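PDB 3OOQ: amidohydrolase from Thermotoga maritima, which probably hydrolyses amide bonds of cyclic substrates and may act as an allantoinase. Local coordinates for residues N11-P16 with G52-P57; R20-D25 with E34-N39. One frame throughout, in Å; residues are numbered along the deposited sequence.

Contact 1. Residues N11-P16 with G52-P57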
# COMPACT_ATOMS: atom_id res chain seq x y z
N ASN F 11 -22.55 6.64 64.80
CA ASN F 11 -22.43 5.24 65.23
C ASN F 11 -21.99 4.24 64.15
O ASN F 11 -22.22 3.04 64.27
CB ASN F 11 -23.74 4.79 65.94
CG ASN F 11 -23.54 3.56 66.81
OD1 ASN F 11 -22.52 3.40 67.47
ND2 ASN F 11 -24.53 2.69 66.81
N ALA F 12 -21.32 4.75 63.11
CA ALA F 12 -20.62 3.91 62.16
C ALA F 12 -19.37 3.32 62.81
O ALA F 12 -18.89 3.85 63.82
CB ALA F 12 -20.21 4.72 60.93
N THR F 13 -18.85 2.24 62.25
CA THR F 13 -17.44 1.91 62.45
C THR F 13 -16.70 2.81 61.47
O THR F 13 -16.80 2.65 60.24
CB THR F 13 -17.13 0.43 62.18
OG1 THR F 13 -17.95 -0.40 63.02
CG2 THR F 13 -15.64 0.12 62.43
N VAL F 14 -15.99 3.79 62.03
CA VAL F 14 -15.30 4.81 61.24
C VAL F 14 -13.86 4.38 61.00
O VAL F 14 -13.14 4.03 61.95
CB VAL F 14 -15.33 6.23 61.92
CG1 VAL F 14 -14.64 7.29 61.04
CG2 VAL F 14 -16.77 6.66 62.23
N PHE F 15 -13.44 4.41 59.73
CA PHE F 15 -12.08 4.12 59.32
C PHE F 15 -11.39 5.40 58.83
O PHE F 15 -11.44 5.71 57.63
CB PHE F 15 -12.08 3.06 58.21
CG PHE F 15 -12.15 1.64 58.72
CD1 PHE F 15 -13.35 1.11 59.21
CD2 PHE F 15 -11.03 0.83 58.69
CE1 PHE F 15 -13.42 -0.20 59.68
CE2 PHE F 15 -11.09 -0.49 59.16
CZ PHE F 15 -12.29 -1.00 59.66
N PRO F 16 -10.73 6.15 59.75
CA PRO F 16 -10.03 7.37 59.33
C PRO F 16 -8.84 7.09 58.39
O PRO F 16 -8.43 8.01 57.66
CB PRO F 16 -9.49 7.95 60.64
CG PRO F 16 -10.23 7.28 61.73
CD PRO F 16 -10.61 5.93 61.21
N GLY F 52 -24.24 -0.26 62.45
CA GLY F 52 -24.05 -1.47 61.65
C GLY F 52 -23.29 -1.27 60.34
O GLY F 52 -22.94 -2.25 59.67
N LYS F 53 -23.02 -0.01 59.98
CA LYS F 53 -22.37 0.34 58.71
C LYS F 53 -20.90 0.76 58.94
O LYS F 53 -20.47 0.91 60.08
CB LYS F 53 -23.12 1.49 58.02
CG LYS F 53 -24.64 1.35 57.98
CD LYS F 53 -25.08 0.19 57.10
CE LYS F 53 -26.59 -0.08 57.15
NZ LYS F 53 -26.84 -1.29 56.32
N PHE F 54 -20.16 0.93 57.85
CA PHE F 54 -18.75 1.32 57.88
C PHE F 54 -18.59 2.59 57.07
O PHE F 54 -19.13 2.69 55.97
CB PHE F 54 -17.87 0.21 57.29
CG PHE F 54 -17.83 -1.04 58.11
CD1 PHE F 54 -18.99 -1.74 58.41
CD2 PHE F 54 -16.62 -1.54 58.56
CE1 PHE F 54 -18.95 -2.92 59.20
CE2 PHE F 54 -16.56 -2.71 59.34
CZ PHE F 54 -17.72 -3.39 59.66
N LEU F 55 -17.86 3.56 57.61
CA LEU F 55 -17.66 4.83 56.95
C LEU F 55 -16.20 4.98 56.57
O LEU F 55 -15.32 4.97 57.45
CB LEU F 55 -18.11 5.99 57.83
CG LEU F 55 -18.21 7.38 57.20
CD1 LEU F 55 -19.24 7.42 56.08
CD2 LEU F 55 -18.57 8.41 58.26
N PHE F 56 -15.94 5.10 55.27
CA PHE F 56 -14.58 5.16 54.75
C PHE F 56 -14.38 6.48 54.03
O PHE F 56 -15.37 7.10 53.62
CB PHE F 56 -14.33 3.98 53.80
CG PHE F 56 -13.89 2.73 54.50
CD1 PHE F 56 -14.80 1.98 55.25
CD2 PHE F 56 -12.57 2.30 54.43
CE1 PHE F 56 -14.40 0.83 55.91
CE2 PHE F 56 -12.16 1.13 55.08
CZ PHE F 56 -13.07 0.41 55.83
N PRO F 57 -13.12 6.93 53.89
CA PRO F 57 -12.90 8.00 52.93
C PRO F 57 -13.13 7.45 51.52
O PRO F 57 -13.07 6.22 51.33
CB PRO F 57 -11.42 8.34 53.11
CG PRO F 57 -10.80 7.13 53.62
CD PRO F 57 -11.85 6.34 54.35
O HOH W 1 -22.07 0.57 64.17
O HOH W 2 -20.48 -0.62 62.17
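The rings of Phe-15 and Phe-56 lie one over the other in an offset stack, centroids 4.4 Å apart and planes only 14° from parallel. The shift is such that CZ of Phe-56 sits over the rim of the Phe-15 ring, 3.3 Å from CG of Phe-15, while CB of Phe-15 stands over the centre of the Phe-56 ring in a CH-pi contact. CG is anti to the carbonyl carbon in both (chi1 -84° and -85°), and the two side chains lie side by side, pointing the same way. At the edge of the Phe-56 ring, in its plane, lies CB of Phe-54; Thr-13 O holds the same position at the Phe-15 ring. The Phe-54 ring in turn receives CB of Thr-13 over one face, toward the rim, and meets CE1 of Phe-15 at its edge, 3.6 Å from CD2 of Phe-54. Leu-333, from helix 329-334, packs on both Phe-15 and Phe-56. CB of Ala-12 meets CB of Leu-55 at 4.0 Å; Leu-55 and Val-14 share the face away from Thr-13 and Phe-54, and both touch Val-26.

The backbones themselves pair in parallel. Thr-13 N donates to Lys-53 O, Leu-55 N to Thr-13 O, and Phe-15 N to Leu-55 O, the last 3.0 Å long. A water bridges Asn-11 O and Gly-52 N, which stand 4.3 Å apart. A second, also bonded to Thr-13 OG1, donates to Lys-53 O, which thus accepts from both Thr-13 N and water.

Strand 361-364 flanks strand 54-64 antiparallel, through backbone hydrogen bonds of Phe-54 with Trp-364 and Phe-56 with Val-362. The arrangement is characteristic of the small beta domain that accompanies the TIM barrel in many amidohydrolases, built from both ends of the chain.

Contact 2. Residues R20-D25 with E34-N39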
# COMPACT_ATOMS: atom_id res chain seq x y z
N ARG F 20 -6.40 4.28 63.76
CA ARG F 20 -7.18 3.05 63.88
C ARG F 20 -8.69 3.27 63.90
O ARG F 20 -9.16 4.29 64.41
CB ARG F 20 -6.73 2.24 65.11
CG ARG F 20 -5.80 1.11 64.71
CD ARG F 20 -4.71 0.85 65.72
NE ARG F 20 -3.50 0.32 65.07
CZ ARG F 20 -3.07 -0.94 65.16
NH1 ARG F 20 -1.96 -1.31 64.51
NH2 ARG F 20 -3.73 -1.84 65.89
N PRO F 21 -9.46 2.31 63.35
CA PRO F 21 -10.91 2.44 63.32
C PRO F 21 -11.54 2.47 64.72
O PRO F 21 -10.92 2.01 65.68
CB PRO F 21 -11.38 1.20 62.53
CG PRO F 21 -10.23 0.23 62.60
CD PRO F 21 -8.99 1.04 62.75
N PHE F 22 -12.74 3.00 64.82
CA PHE F 22 -13.45 3.08 66.10
C PHE F 22 -14.91 3.22 65.76
O PHE F 22 -15.26 3.65 64.65
CB PHE F 22 -13.00 4.31 66.90
CG PHE F 22 -13.22 5.61 66.18
CD1 PHE F 22 -12.32 6.04 65.20
CD2 PHE F 22 -14.34 6.39 66.45
CE1 PHE F 22 -12.54 7.23 64.51
CE2 PHE F 22 -14.57 7.58 65.78
CZ PHE F 22 -13.68 8.02 64.81
N LYS F 23 -15.77 2.87 66.72
CA LYS F 23 -17.18 3.13 66.63
C LYS F 23 -17.42 4.59 67.03
O LYS F 23 -16.97 5.03 68.09
CB LYS F 23 -17.95 2.18 67.56
CG LYS F 23 -19.35 1.81 67.06
CD LYS F 23 -19.79 0.42 67.53
CE LYS F 23 -19.19 -0.72 66.69
NZ LYS F 23 -19.77 -2.06 67.06
N GLY F 24 -18.08 5.35 66.17
CA GLY F 24 -18.23 6.77 66.44
C GLY F 24 -18.84 7.58 65.33
O GLY F 24 -19.48 7.04 64.43
N ASP F 25 -18.61 8.89 65.38
CA ASP F 25 -19.36 9.85 64.60
C ASP F 25 -18.45 10.73 63.75
O ASP F 25 -17.25 10.91 64.05
CB ASP F 25 -20.19 10.77 65.51
CG ASP F 25 -21.00 10.01 66.56
OD1 ASP F 25 -21.51 8.91 66.27
OD2 ASP F 25 -21.13 10.53 67.69
N GLU F 34 -15.69 18.32 59.68
CA GLU F 34 -15.50 19.27 60.78
C GLU F 34 -14.97 18.58 62.05
O GLU F 34 -14.01 19.07 62.66
CB GLU F 34 -16.81 20.03 61.09
CG GLU F 34 -16.57 21.30 61.96
CD GLU F 34 -17.85 21.90 62.58
OE1 GLU F 34 -18.87 22.05 61.87
OE2 GLU F 34 -17.81 22.25 63.78
N LYS F 35 -15.58 17.46 62.44
CA LYS F 35 -15.22 16.76 63.67
C LYS F 35 -15.26 15.25 63.45
O LYS F 35 -16.12 14.76 62.73
CB LYS F 35 -16.17 17.11 64.82
CG LYS F 35 -15.94 18.46 65.49
CD LYS F 35 -16.93 18.67 66.65
CE LYS F 35 -17.17 20.15 66.93
NZ LYS F 35 -17.92 20.35 68.20
N VAL F 36 -14.35 14.55 64.12
CA VAL F 36 -14.27 13.09 64.07
C VAL F 36 -14.08 12.55 65.48
O VAL F 36 -13.17 12.96 66.20
CB VAL F 36 -13.07 12.62 63.21
CG1 VAL F 36 -12.92 11.09 63.26
CG2 VAL F 36 -13.21 13.10 61.77
N GLY F 37 -14.94 11.62 65.88
CA GLY F 37 -14.77 11.02 67.20
C GLY F 37 -15.95 10.30 67.79
O GLY F 37 -16.98 10.10 67.14
N GLU F 38 -15.78 9.94 69.07
CA GLU F 38 -16.67 9.08 69.84
C GLU F 38 -18.15 9.48 69.93
O GLU F 38 -19.04 8.69 69.57
CB GLU F 38 -16.12 8.98 71.27
CG GLU F 38 -16.32 7.64 71.95
CD GLU F 38 -15.18 6.67 71.68
OE1 GLU F 38 -14.55 6.77 70.60
OE2 GLU F 38 -14.92 5.82 72.56
N ASN F 39 -18.41 10.69 70.43
CA ASN F 39 -19.78 11.11 70.78
C ASN F 39 -20.07 12.56 70.40
O ASN F 39 -20.22 13.43 71.26
CB ASN F 39 -20.04 10.92 72.30
CG ASN F 39 -20.65 9.56 72.62
OD1 ASN F 39 -20.03 8.73 73.29
ND2 ASN F 39 -21.87 9.33 72.15
O HOH W 3 -21.96 7.39 68.16
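Phe-22 and Val-36 cross at about a right angle, the branch CG1 of Val-36 lying near the ring plane at the edge, 3.5 Å from CZ of Phe-22. CE2 of the ring lies 3.7 Å from C of Gly-37. The CB bond of Phe-22 points toward 34-39, and chi1 of 59° sets CG between the backbone N and the carbonyl carbon. The Glu-38 side chain, bent at chi2, crosses that of Phe-22 obliquely, its OE1 4.2 Å from CD2 of the ring, the planes 19° apart. An alanine in place of Phe-22 would probably leave Val-36 CG1 without its aromatic neighbour and open a gap beside Gly-37. A CB on Gly-24 would run into both Phe-22 CE2 and Gly-37 O.

Beyond the ring, Asp-25 and Gly-37 form an antiparallel hydrogen-bonded pair, Asp-25 N reaching Gly-37 O at 2.7 Å and Gly-37 N returning a bond of 3.0 Å to Asp-25 O. OD2 of Asp-25 lies 3.4 Å from Glu-38 O, but both are acceptors; its bonds come instead from Ile-40 N and, as a salt bridge, Lys-10. OD1 accepts from Asn-11 N and from a water 2.5 Å away that is only weakly bonded to Glu-38 O; these partners are likely to stabilise the negative charge.

The pair belongs to the beta hairpin of strands 24-29 and 32-37, in which Glu-34 and Lys-35 both face Leu-27 as a classic bulge. Strand 32-37 forms one border of the sheet within this chain, and strand 24-29 lies between it and strand 7-10.

How the contacts relate
Contact 2 is nested along the chain inside the loop closed by contact 1, and their centres lie about 8 Å apart, on the same side of the chain's centre. They belong to two different sheets: contact 1 joins strand 12-14 to strand 54-64 in the large mixed sheet, whereas contact 2 belongs to the four-stranded sheet of 7-10, 24-29, 32-37 and 46-49. The segments 11-16 and 20-25 bridge the two, with a probable hydrogen bond from Val-14 N to Phe-22 O and CB of Pro-21 packed on Val-14 O. At the corners at Asn-11 and Lys-23 the chain passes from one sheet to the other, and strand 54-64 also pairs with strands 112-117 and 361-364.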